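PDB 5E75: SusD-like protein BACOVA_02651 from Bacteroides ovatus, which binds polysaccharide at the cell surface and probably captures xyloglucan before its transport into the periplasm for degradation. Local coordinates for residues A[77-82]-A[122-127]; A[128-133]-A[495-500]; A[147-152]-A[511-516]. All blocks are in the same frame, centred on the assembly; numbering follows the deposited sequence.

The three contacts run outward from the helical core on one side of the chain's centre. Interaction 1 is buried and apolar, made of aromatic rings and a thioether between helices 70-95 and 103-125, with no hydrogen bond. Interaction 2, about 9 Å away between centres, takes over where helix 103-125 gives way to a loop; two side-chain hydrogen bonds to backbone carbonyls hold the loop to residues 495-500. Interaction 3, farthest out and partly exposed, pairs the residues before helix 151-168 with proline-rich residues 511-516 through hydrogen bonds of the backbone and the Asn149 side-chain amide. Interactions 2 and 3 both fasten late parts of the chain to the N-terminal region, and Asn149 bonds to Val131 and Leu133 between them.

Interaction 1: A[77-82]-A[122-127]; sequences SGFYSV and FYMLRI. With EDO (1,2-ethanediol), chain C.
Phe79 and Met124 run antiparallel alongside each other, each with CG anti to its own carbonyl carbon, so that CG of Met124 lies 3.6 Å from CD2 of Phe79. The bend of the methionine at chi3 (-87°) then carries its methyl group over a face of the Tyr80 ring, where CE sits 4.0 Å from the ring centroid in a CH-pi contact. SD, 3.5 Å from CE2 of Tyr80, meets that ring obliquely, a Met-aromatic contact; a looser one links it to Phe79. At its far end Phe79 meets Ile127 tip to tip, CE2 to CD1 at 3.4 Å, while its CE1 touches CB of Tyr123. The Phe79 and Tyr123 planes are 30° apart but offset, with little overlap. A 1,2-ethanediol, probably from the crystallisation liquor, lies over a face of the Tyr123 ring and accepts a hydrogen bond from Arg126 NH2. No hydrogen bond joins the segments, and the hydroxyl of Tyr80 is bonded to Ile132 O instead. This is helix-helix packing in the N-terminal helical part of a SusD-family protein, joining helix 70-95 to the end of helix 103-125, with Tyr423 of helix 421-431 touching both Phe79 and Ile127.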
loop_
_atom_site.group_PDB
_atom_site.type_symbol
_atom_site.label_atom_id
_atom_site.label_comp_id
_atom_site.label_asym_id
_atom_site.label_seq_id
_atom_site.Cartn_x
_atom_site.Cartn_y
_atom_site.Cartn_z
ATOM N N SER A 77 -1.766 -14.455 -8.460
ATOM C CA SER A 77 -0.731 -15.432 -8.116
ATOM C C SER A 77 0.007 -15.076 -6.834
ATOM O O SER A 77 0.233 -15.936 -5.986
ATOM C CB SER A 77 0.299 -15.565 -9.251
ATOM O OG SER A 77 1.332 -16.496 -8.894
ATOM N N GLY A 78 0.410 -13.815 -6.698
ATOM C CA GLY A 78 1.130 -13.372 -5.524
ATOM C C GLY A 78 0.351 -13.497 -4.238
ATOM O O GLY A 78 0.844 -14.041 -3.252
ATOM N N PHE A 79 -0.893 -13.000 -4.230
ATOM C CA PHE A 79 -1.681 -13.072 -3.024
ATOM C C PHE A 79 -1.962 -14.532 -2.679
ATOM O O PHE A 79 -1.885 -14.896 -1.507
ATOM C CB PHE A 79 -2.990 -12.288 -3.167
ATOM C CG PHE A 79 -2.802 -10.798 -3.337
ATOM C CD1 PHE A 79 -2.035 -10.053 -2.445
ATOM C CD2 PHE A 79 -3.394 -10.142 -4.389
ATOM C CE1 PHE A 79 -1.865 -8.669 -2.616
ATOM C CE2 PHE A 79 -3.224 -8.773 -4.564
ATOM C CZ PHE A 79 -2.466 -8.043 -3.674
ATOM N N TYR A 80 -2.284 -15.354 -3.681
ATOM C CA TYR A 80 -2.501 -16.774 -3.386
ATOM C C TYR A 80 -1.211 -17.498 -2.990
ATOM O O TYR A 80 -1.268 -18.480 -2.269
ATOM C CB TYR A 80 -3.277 -17.497 -4.507
ATOM C CG TYR A 80 -4.759 -17.302 -4.312
ATOM C CD1 TYR A 80 -5.419 -17.946 -3.277
ATOM C CD2 TYR A 80 -5.491 -16.412 -5.090
ATOM C CE1 TYR A 80 -6.756 -17.760 -3.049
ATOM C CE2 TYR A 80 -6.858 -16.211 -4.853
ATOM C CZ TYR A 80 -7.467 -16.903 -3.834
ATOM O OH TYR A 80 -8.814 -16.708 -3.588
ATOM N N SER A 81 -0.060 -16.988 -3.404
ATOM C CA SER A 81 1.210 -17.530 -2.916
ATOM C C SER A 81 1.377 -17.272 -1.420
ATOM O O SER A 81 1.862 -18.122 -0.670
ATOM C CB SER A 81 2.389 -16.934 -3.693
ATOM O OG SER A 81 2.455 -17.445 -5.011
ATOM N N VAL A 82 0.969 -16.093 -0.962
ATOM C CA VAL A 82 0.971 -15.811 0.471
ATOM C C VAL A 82 0.032 -16.773 1.207
ATOM O O VAL A 82 0.397 -17.352 2.241
ATOM C CB VAL A 82 0.577 -14.334 0.790
ATOM C CG1 VAL A 82 0.571 -14.102 2.294
ATOM C CG2 VAL A 82 1.530 -13.354 0.128
ATOM N N PHE A 122 -7.184 -9.371 2.688
ATOM C CA PHE A 122 -7.694 -8.003 2.807
ATOM C C PHE A 122 -7.344 -7.177 1.576
ATOM O O PHE A 122 -8.164 -6.361 1.116
ATOM C CB PHE A 122 -7.186 -7.362 4.104
ATOM C CG PHE A 122 -7.838 -6.029 4.473
ATOM C CD1 PHE A 122 -9.195 -5.779 4.310
ATOM C CD2 PHE A 122 -7.070 -5.048 5.051
ATOM C CE1 PHE A 122 -9.733 -4.559 4.695
ATOM C CE2 PHE A 122 -7.615 -3.829 5.436
ATOM C CZ PHE A 122 -8.931 -3.597 5.258
ATOM N N TYR A 123 -6.161 -7.374 0.991
ATOM C CA TYR A 123 -5.875 -6.752 -0.296
ATOM C C TYR A 123 -6.837 -7.270 -1.374
ATOM O O TYR A 123 -7.443 -6.489 -2.125
ATOM C CB TYR A 123 -4.441 -7.022 -0.732
ATOM C CG TYR A 123 -3.357 -6.244 0.001
ATOM C CD1 TYR A 123 -3.400 -4.863 0.118
ATOM C CD2 TYR A 123 -2.258 -6.911 0.538
ATOM C CE1 TYR A 123 -2.400 -4.182 0.756
ATOM C CE2 TYR A 123 -1.240 -6.232 1.177
ATOM C CZ TYR A 123 -1.311 -4.857 1.279
ATOM O OH TYR A 123 -0.310 -4.138 1.919
ATOM N N MET A 124 -6.985 -8.590 -1.473
ATOM C CA MET A 124 -7.844 -9.170 -2.515
ATOM C C MET A 124 -9.290 -8.701 -2.429
ATOM O O MET A 124 -9.949 -8.472 -3.453
ATOM C CB MET A 124 -7.809 -10.688 -2.469
ATOM C CG MET A 124 -6.481 -11.247 -2.954
ATOM S SD MET A 124 -6.556 -12.964 -3.485
ATOM C CE MET A 124 -6.284 -13.735 -1.936
ATOM N N LEU A 125 -9.780 -8.531 -1.204
ATOM C CA LEU A 125 -11.145 -8.084 -0.953
ATOM C C LEU A 125 -11.394 -6.699 -1.565
ATOM O O LEU A 125 -12.519 -6.386 -1.956
ATOM C CB LEU A 125 -11.377 -8.054 0.549
ATOM C CG LEU A 125 -12.741 -7.588 1.069
ATOM C CD1 LEU A 125 -13.882 -8.451 0.532
ATOM C CD2 LEU A 125 -12.756 -7.613 2.569
ATOM N N ARG A 126 -10.347 -5.881 -1.635
ATOM C CA ARG A 126 -10.435 -4.514 -2.136
ATOM C C ARG A 126 -9.835 -4.397 -3.555
ATOM O O ARG A 126 -9.421 -3.287 -3.946
ATOM C CB ARG A 126 -9.724 -3.548 -1.128
ATOM C CG ARG A 126 -10.279 -3.564 0.402
ATOM C CD ARG A 126 -9.361 -2.819 1.456
ATOM N NE ARG A 126 -8.089 -3.489 1.658
ATOM C CZ ARG A 126 -7.030 -2.944 2.211
ATOM N NH1 ARG A 126 -7.057 -1.671 2.613
ATOM N NH2 ARG A 126 -5.902 -3.631 2.292
ATOM N N ILE A 127 -9.735 -5.527 -4.281
ATOM C CA ILE A 127 -9.391 -5.606 -5.711
ATOM C C ILE A 127 -10.502 -6.321 -6.478
ATOM O O ILE A 127 -11.083 -5.758 -7.410
ATOM C CB ILE A 127 -8.048 -6.372 -5.966
ATOM C CG1 ILE A 127 -6.882 -5.625 -5.350
ATOM C CG2 ILE A 127 -7.810 -6.593 -7.485
ATOM C CD1 ILE A 127 -5.607 -6.473 -5.200
HETATM C C1 EDO C . -3.641 -4.008 5.172
HETATM O O1 EDO C . -3.948 -2.821 4.447
HETATM C C2 EDO C . -2.993 -5.045 4.264
HETATM O O2 EDO C . -3.979 -5.824 3.582
#

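Interaction 2: A[128-133]-A[495-500]; sequences WGPVIL and LPYPES
Two hydrogen bonds, each from an aromatic side chain to a proline carbonyl, tie residues 128-133 to residues 495-500. Trp128 NE1 donates to Pro496 O at 2.9 Å; the acceptor lies in the indole plane, but the N-H stands above the carbonyl plane and the bond is bent (141°). In the other direction, Tyr497 OH donates to Pro130 O at 2.7 Å, with the oxygen at the edge of the phenol ring. A water adds a third link, donating to both Trp128 O and Leu495 O. The aromatic contact is less intimate: the indole five-membered ring and the Tyr497 ring are near-parallel, at 11°, but displaced, with centroids 5.0 Å from each other. Their nearest atoms are the two CD1 carbons, 3.6 Å apart. Beyond the ring pair, apolar packing is slight: Pro498 CG lies 4.5 Å from Trp128 CZ2. Pro130 CB makes a van der Waals contact with the tyrosine OH. On the helix 70-95 side, Trp76 meets Trp128 edge-to-face. An alanine in place of Trp128 would lose the NE1 bond and the indole surface, and would probably loosen the hold on Pro496 and leave Tyr497 less well supported. The bonded carbonyls precede Val131 and Tyr497, so each aromatic donor fixes the opposing backbone directly, and the reciprocal pair joins two segments 362 residues apart without a beta-sheet.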
loop_
_atom_site.group_PDB
_atom_site.type_symbol
_atom_site.label_atom_id
_atom_site.label_comp_id
_atom_site.label_asym_id
_atom_site.label_seq_id
_atom_site.Cartn_x
_atom_site.Cartn_y
_atom_site.Cartn_z
ATOM N N TRP A 128 -10.814 -7.547 -6.065
ATOM C CA TRP A 128 -11.829 -8.382 -6.710
ATOM C C TRP A 128 -13.146 -8.477 -5.930
ATOM O O TRP A 128 -14.198 -8.688 -6.538
ATOM C CB TRP A 128 -11.302 -9.813 -6.929
ATOM C CG TRP A 128 -10.207 -9.869 -7.947
ATOM C CD1 TRP A 128 -10.362 -9.803 -9.297
ATOM C CD2 TRP A 128 -8.798 -9.963 -7.705
ATOM N NE1 TRP A 128 -9.133 -9.843 -9.920
ATOM C CE2 TRP A 128 -8.157 -9.958 -8.965
ATOM C CE3 TRP A 128 -8.013 -10.053 -6.551
ATOM C CZ2 TRP A 128 -6.776 -10.012 -9.100
ATOM C CZ3 TRP A 128 -6.642 -10.132 -6.689
ATOM C CH2 TRP A 128 -6.035 -10.111 -7.956
ATOM N N GLY A 129 -13.095 -8.317 -4.607
ATOM C CA GLY A 129 -14.270 -8.517 -3.766
ATOM C C GLY A 129 -14.350 -9.980 -3.362
ATOM O O GLY A 129 -13.499 -10.437 -2.616
ATOM N N PRO A 130 -15.341 -10.734 -3.869
ATOM C CA PRO A 130 -15.366 -12.169 -3.583
ATOM C C PRO A 130 -14.092 -12.841 -4.063
ATOM O O PRO A 130 -13.595 -12.549 -5.157
ATOM C CB PRO A 130 -16.586 -12.664 -4.381
ATOM C CG PRO A 130 -17.448 -11.450 -4.560
ATOM C CD PRO A 130 -16.484 -10.316 -4.705
ATOM N N VAL A 131 -13.561 -13.744 -3.249
ATOM C CA VAL A 131 -12.414 -14.568 -3.644
ATOM C C VAL A 131 -12.580 -15.948 -3.008
ATOM O O VAL A 131 -13.502 -16.143 -2.210
ATOM C CB VAL A 131 -11.048 -13.935 -3.237
ATOM C CG1 VAL A 131 -10.751 -12.691 -4.081
ATOM C CG2 VAL A 131 -11.011 -13.612 -1.759
ATOM N N ILE A 132 -11.727 -16.906 -3.361
ATOM C CA ILE A 132 -11.820 -18.256 -2.818
ATOM C C ILE A 132 -11.052 -18.333 -1.498
ATOM O O ILE A 132 -9.839 -18.094 -1.474
ATOM C CB ILE A 132 -11.226 -19.272 -3.811
ATOM C CG1 ILE A 132 -11.953 -19.176 -5.152
ATOM C CG2 ILE A 132 -11.323 -20.679 -3.259
ATOM C CD1 ILE A 132 -11.259 -19.881 -6.300
ATOM N N LEU A 133 -11.750 -18.657 -0.414
ATOM C CA LEU A 133 -11.130 -18.848 0.895
ATOM C C LEU A 133 -10.583 -20.263 1.018
ATOM O O LEU A 133 -11.279 -21.234 0.697
ATOM C CB LEU A 133 -12.161 -18.575 1.993
ATOM C CG LEU A 133 -12.650 -17.118 2.047
ATOM C CD1 LEU A 133 -13.791 -17.015 3.044
ATOM C CD2 LEU A 133 -11.511 -16.172 2.417
ATOM N N LEU A 495 -11.896 -5.049 -10.095
ATOM C CA LEU A 495 -11.237 -5.570 -11.284
ATOM C C LEU A 495 -11.754 -6.958 -11.664
ATOM O O LEU A 495 -12.272 -7.674 -10.832
ATOM C CB LEU A 495 -9.729 -5.599 -11.040
ATOM C CG LEU A 495 -9.127 -4.184 -11.113
ATOM C CD1 LEU A 495 -7.801 -4.022 -10.372
ATOM C CD2 LEU A 495 -8.970 -3.766 -12.564
ATOM N N PRO A 496 -11.639 -7.329 -12.950
ATOM C CA PRO A 496 -12.094 -8.648 -13.388
ATOM C C PRO A 496 -11.154 -9.743 -12.904
ATOM O O PRO A 496 -9.975 -9.488 -12.643
ATOM C CB PRO A 496 -12.065 -8.543 -14.914
ATOM C CG PRO A 496 -11.081 -7.494 -15.210
ATOM C CD PRO A 496 -11.096 -6.526 -14.052
ATOM N N TYR A 497 -11.680 -10.958 -12.764
ATOM C CA TYR A 497 -10.838 -12.114 -12.451
ATOM C C TYR A 497 -9.916 -12.355 -13.641
ATOM O O TYR A 497 -10.299 -12.097 -14.780
ATOM C CB TYR A 497 -11.700 -13.343 -12.117
ATOM C CG TYR A 497 -12.544 -13.107 -10.887
ATOM C CD1 TYR A 497 -11.964 -13.063 -9.628
ATOM C CD2 TYR A 497 -13.897 -12.867 -10.993
ATOM C CE1 TYR A 497 -12.725 -12.816 -8.494
ATOM C CE2 TYR A 497 -14.664 -12.609 -9.875
ATOM C CZ TYR A 497 -14.072 -12.571 -8.633
ATOM O OH TYR A 497 -14.856 -12.293 -7.541
ATOM N N PRO A 498 -8.685 -12.815 -13.386
ATOM C CA PRO A 498 -7.744 -12.957 -14.501
ATOM C C PRO A 498 -8.213 -14.031 -15.474
ATOM O O PRO A 498 -8.619 -15.101 -15.036
ATOM C CB PRO A 498 -6.440 -13.392 -13.812
ATOM C CG PRO A 498 -6.619 -13.067 -12.350
ATOM C CD PRO A 498 -8.085 -13.193 -12.093
ATOM N N GLU A 499 -8.158 -13.750 -16.768
ATOM C CA GLU A 499 -8.749 -14.631 -17.772
ATOM C C GLU A 499 -8.203 -16.050 -17.705
ATOM O O GLU A 499 -8.975 -17.000 -17.790
ATOM C CB GLU A 499 -8.569 -14.066 -19.187
ATOM C CG GLU A 499 -9.131 -14.996 -20.270
ATOM C CD GLU A 499 -9.218 -14.350 -21.637
ATOM O OE1 GLU A 499 -9.791 -13.247 -21.745
ATOM O OE2 GLU A 499 -8.719 -14.954 -22.608
ATOM N N SER A 500 -6.895 -16.199 -17.517
ATOM C CA SER A 500 -6.299 -17.530 -17.484
ATOM C C SER A 500 -6.831 -18.343 -16.303
ATOM O O SER A 500 -7.020 -19.557 -16.408
ATOM C CB SER A 500 -4.773 -17.432 -17.430
ATOM O OG SER A 500 -4.340 -16.690 -16.300
HETATM O O HOH W 1 -14.474 -8.515 -9.307
#

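Interaction 3: A[147-152]-A[511-516]; sequences PLNREE and PPVPYT
Val513 is gripped through both its backbone polar groups. Its N donates to Leu148 O at 2.8 Å in a fairly straight bond (162°), and its O accepts from Asn149 ND2 at 3.1 Å, lying close to the plane of the amide that donates to it. Asn149 CG stands anti to the carbonyl carbon, which brings the amide back to the opposing backbone although its CB bond points away. The other end of the amide is also used: OD1 accepts from Leu133 N, so that the side chain bridges Val513 and the loop of residues 128-133. A weak bond from Arg150 N and a CA-H...O contact from Asn149 CA also reach Val513 O. Farther along, a water joins Leu148 N to Pro511 O.

Residues 511-516, with three prolines, are extended and cross residues 147-150 at a steep angle, the touching parts running 84° apart. The crossing ties the C-terminal tail to the N-terminal helical part of this SusD-family protein, just before helix 151-168, whose N-cap residue is Arg150.

Outside the bonds, Pro512 CB packs against Asn149 C at 3.5 Å and against CB of Leu148. Pro147 CG meets Val513 CG2 at 3.7 Å. Pro514 CB sits against one face of the Arg150 guanidinium, toward its rim, 3.5 Å from NH2, while NE of the arginine forms a salt bridge with Asp153. Tyr515 crosses the Asn149 amide obliquely, the planes 79° apart, with CD1 3.7 Å from OD1; its own hydroxyl is bonded to Glu135.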
loop_
_atom_site.group_PDB
_atom_site.type_symbol
_atom_site.label_atom_id
_atom_site.label_comp_id
_atom_site.label_asym_id
_atom_site.label_seq_id
_atom_site.Cartn_x
_atom_site.Cartn_y
_atom_site.Cartn_z
ATOM N N PRO A 147 -15.720 -22.715 -5.753
ATOM C CA PRO A 147 -16.457 -21.461 -5.866
ATOM C C PRO A 147 -15.845 -20.312 -5.078
ATOM O O PRO A 147 -15.095 -20.515 -4.115
ATOM C CB PRO A 147 -17.820 -21.812 -5.268
ATOM C CG PRO A 147 -17.547 -22.913 -4.312
ATOM C CD PRO A 147 -16.438 -23.701 -4.917
ATOM N N LEU A 148 -16.173 -19.108 -5.520
ATOM C CA LEU A 148 -15.912 -17.902 -4.765
ATOM C C LEU A 148 -16.716 -17.901 -3.476
ATOM O O LEU A 148 -17.797 -18.485 -3.407
ATOM C CB LEU A 148 -16.336 -16.701 -5.596
ATOM C CG LEU A 148 -15.552 -16.439 -6.884
ATOM C CD1 LEU A 148 -16.365 -15.545 -7.816
ATOM C CD2 LEU A 148 -14.243 -15.792 -6.528
ATOM N N ASN A 149 -16.193 -17.214 -2.466
ATOM C CA ASN A 149 -16.946 -16.941 -1.249
ATOM C C ASN A 149 -17.337 -15.474 -1.157
ATOM O O ASN A 149 -16.714 -14.617 -1.787
ATOM C CB ASN A 149 -16.118 -17.372 -0.040
ATOM C CG ASN A 149 -15.820 -18.855 -0.057
ATOM O OD1 ASN A 149 -14.662 -19.281 -0.149
ATOM N ND2 ASN A 149 -16.872 -19.661 0.015
ATOM N N ARG A 150 -18.374 -15.178 -0.377
ATOM C CA ARG A 150 -18.947 -13.831 -0.357
ATOM C C ARG A 150 -18.040 -12.837 0.348
ATOM O O ARG A 150 -17.232 -13.212 1.182
ATOM C CB ARG A 150 -20.302 -13.842 0.350
ATOM C CG ARG A 150 -21.310 -14.824 -0.244
ATOM C CD ARG A 150 -22.510 -14.984 0.683
ATOM N NE ARG A 150 -22.071 -15.530 1.962
ATOM C CZ ARG A 150 -22.871 -15.911 2.950
ATOM N NH1 ARG A 150 -24.190 -15.826 2.819
ATOM N NH2 ARG A 150 -22.341 -16.401 4.063
ATOM N N GLU A 151 -18.166 -11.566 -0.007
ATOM C CA GLU A 151 -17.420 -10.514 0.657
ATOM C C GLU A 151 -17.539 -10.605 2.190
ATOM O O GLU A 151 -16.536 -10.443 2.888
ATOM C CB GLU A 151 -17.865 -9.143 0.122
ATOM C CG GLU A 151 -17.456 -8.926 -1.342
ATOM C CD GLU A 151 -17.951 -7.626 -1.962
ATOM O OE1 GLU A 151 -18.520 -6.773 -1.252
ATOM O OE2 GLU A 151 -17.776 -7.455 -3.186
ATOM N N GLU A 152 -18.731 -10.869 2.733
ATOM C CA GLU A 152 -18.861 -10.960 4.183
ATOM C C GLU A 152 -18.066 -12.129 4.762
ATOM O O GLU A 152 -17.517 -12.001 5.852
ATOM C CB GLU A 152 -20.335 -11.025 4.644
ATOM C CG GLU A 152 -21.089 -9.689 4.560
ATOM C CD GLU A 152 -20.434 -8.593 5.399
ATOM O OE1 GLU A 152 -20.179 -8.854 6.599
ATOM O OE2 GLU A 152 -20.166 -7.485 4.856
ATOM N N PRO A 511 -21.837 -17.151 -9.100
ATOM C CA PRO A 511 -22.062 -16.424 -7.850
ATOM C C PRO A 511 -21.240 -16.978 -6.687
ATOM O O PRO A 511 -21.008 -18.192 -6.642
ATOM C CB PRO A 511 -23.557 -16.648 -7.585
ATOM C CG PRO A 511 -24.144 -16.928 -8.908
ATOM C CD PRO A 511 -23.099 -17.642 -9.691
ATOM N N PRO A 512 -20.816 -16.111 -5.759
ATOM C CA PRO A 512 -20.163 -16.617 -4.546
ATOM C C PRO A 512 -21.132 -17.335 -3.620
ATOM O O PRO A 512 -22.358 -17.107 -3.647
ATOM C CB PRO A 512 -19.603 -15.348 -3.885
ATOM C CG PRO A 512 -20.455 -14.255 -4.389
ATOM C CD PRO A 512 -20.884 -14.641 -5.775
ATOM N N VAL A 513 -20.570 -18.216 -2.809
ATOM C CA VAL A 513 -21.347 -19.052 -1.909
ATOM C C VAL A 513 -20.812 -18.905 -0.500
ATOM O O VAL A 513 -19.703 -18.413 -0.296
ATOM C CB VAL A 513 -21.292 -20.525 -2.327
ATOM C CG1 VAL A 513 -21.703 -20.671 -3.799
ATOM C CG2 VAL A 513 -19.899 -21.121 -2.113
ATOM N N PRO A 514 -21.601 -19.313 0.495
ATOM C CA PRO A 514 -21.101 -19.205 1.867
ATOM C C PRO A 514 -19.905 -20.101 2.140
ATOM O O PRO A 514 -19.824 -21.210 1.619
ATOM C CB PRO A 514 -22.297 -19.659 2.720
ATOM C CG PRO A 514 -23.487 -19.513 1.820
ATOM C CD PRO A 514 -22.997 -19.786 0.441
ATOM N N TYR A 515 -19.003 -19.619 2.982
ATOM C CA TYR A 515 -17.869 -20.419 3.436
ATOM C C TYR A 515 -18.265 -21.258 4.648
ATOM O O TYR A 515 -19.009 -20.803 5.510
ATOM C CB TYR A 515 -16.694 -19.506 3.805
ATOM C CG TYR A 515 -15.411 -20.251 4.128
ATOM C CD1 TYR A 515 -14.725 -20.951 3.143
ATOM C CD2 TYR A 515 -14.878 -20.243 5.403
ATOM C CE1 TYR A 515 -13.550 -21.637 3.424
ATOM C CE2 TYR A 515 -13.694 -20.927 5.700
ATOM C CZ TYR A 515 -13.041 -21.616 4.706
ATOM O OH TYR A 515 -11.874 -22.299 4.971
ATOM N N THR A 516 -17.763 -22.486 4.709
ATOM C CA THR A 516 -17.918 -23.298 5.908
ATOM C C THR A 516 -16.759 -23.060 6.858
ATOM O O THR A 516 -15.646 -23.549 6.651
ATOM C CB THR A 516 -17.994 -24.782 5.579
ATOM O OG1 THR A 516 -16.783 -25.188 4.934
ATOM C CG2 THR A 516 -19.164 -25.037 4.681
HETATM O O HOH W 2 -18.382 -19.130 -7.474
#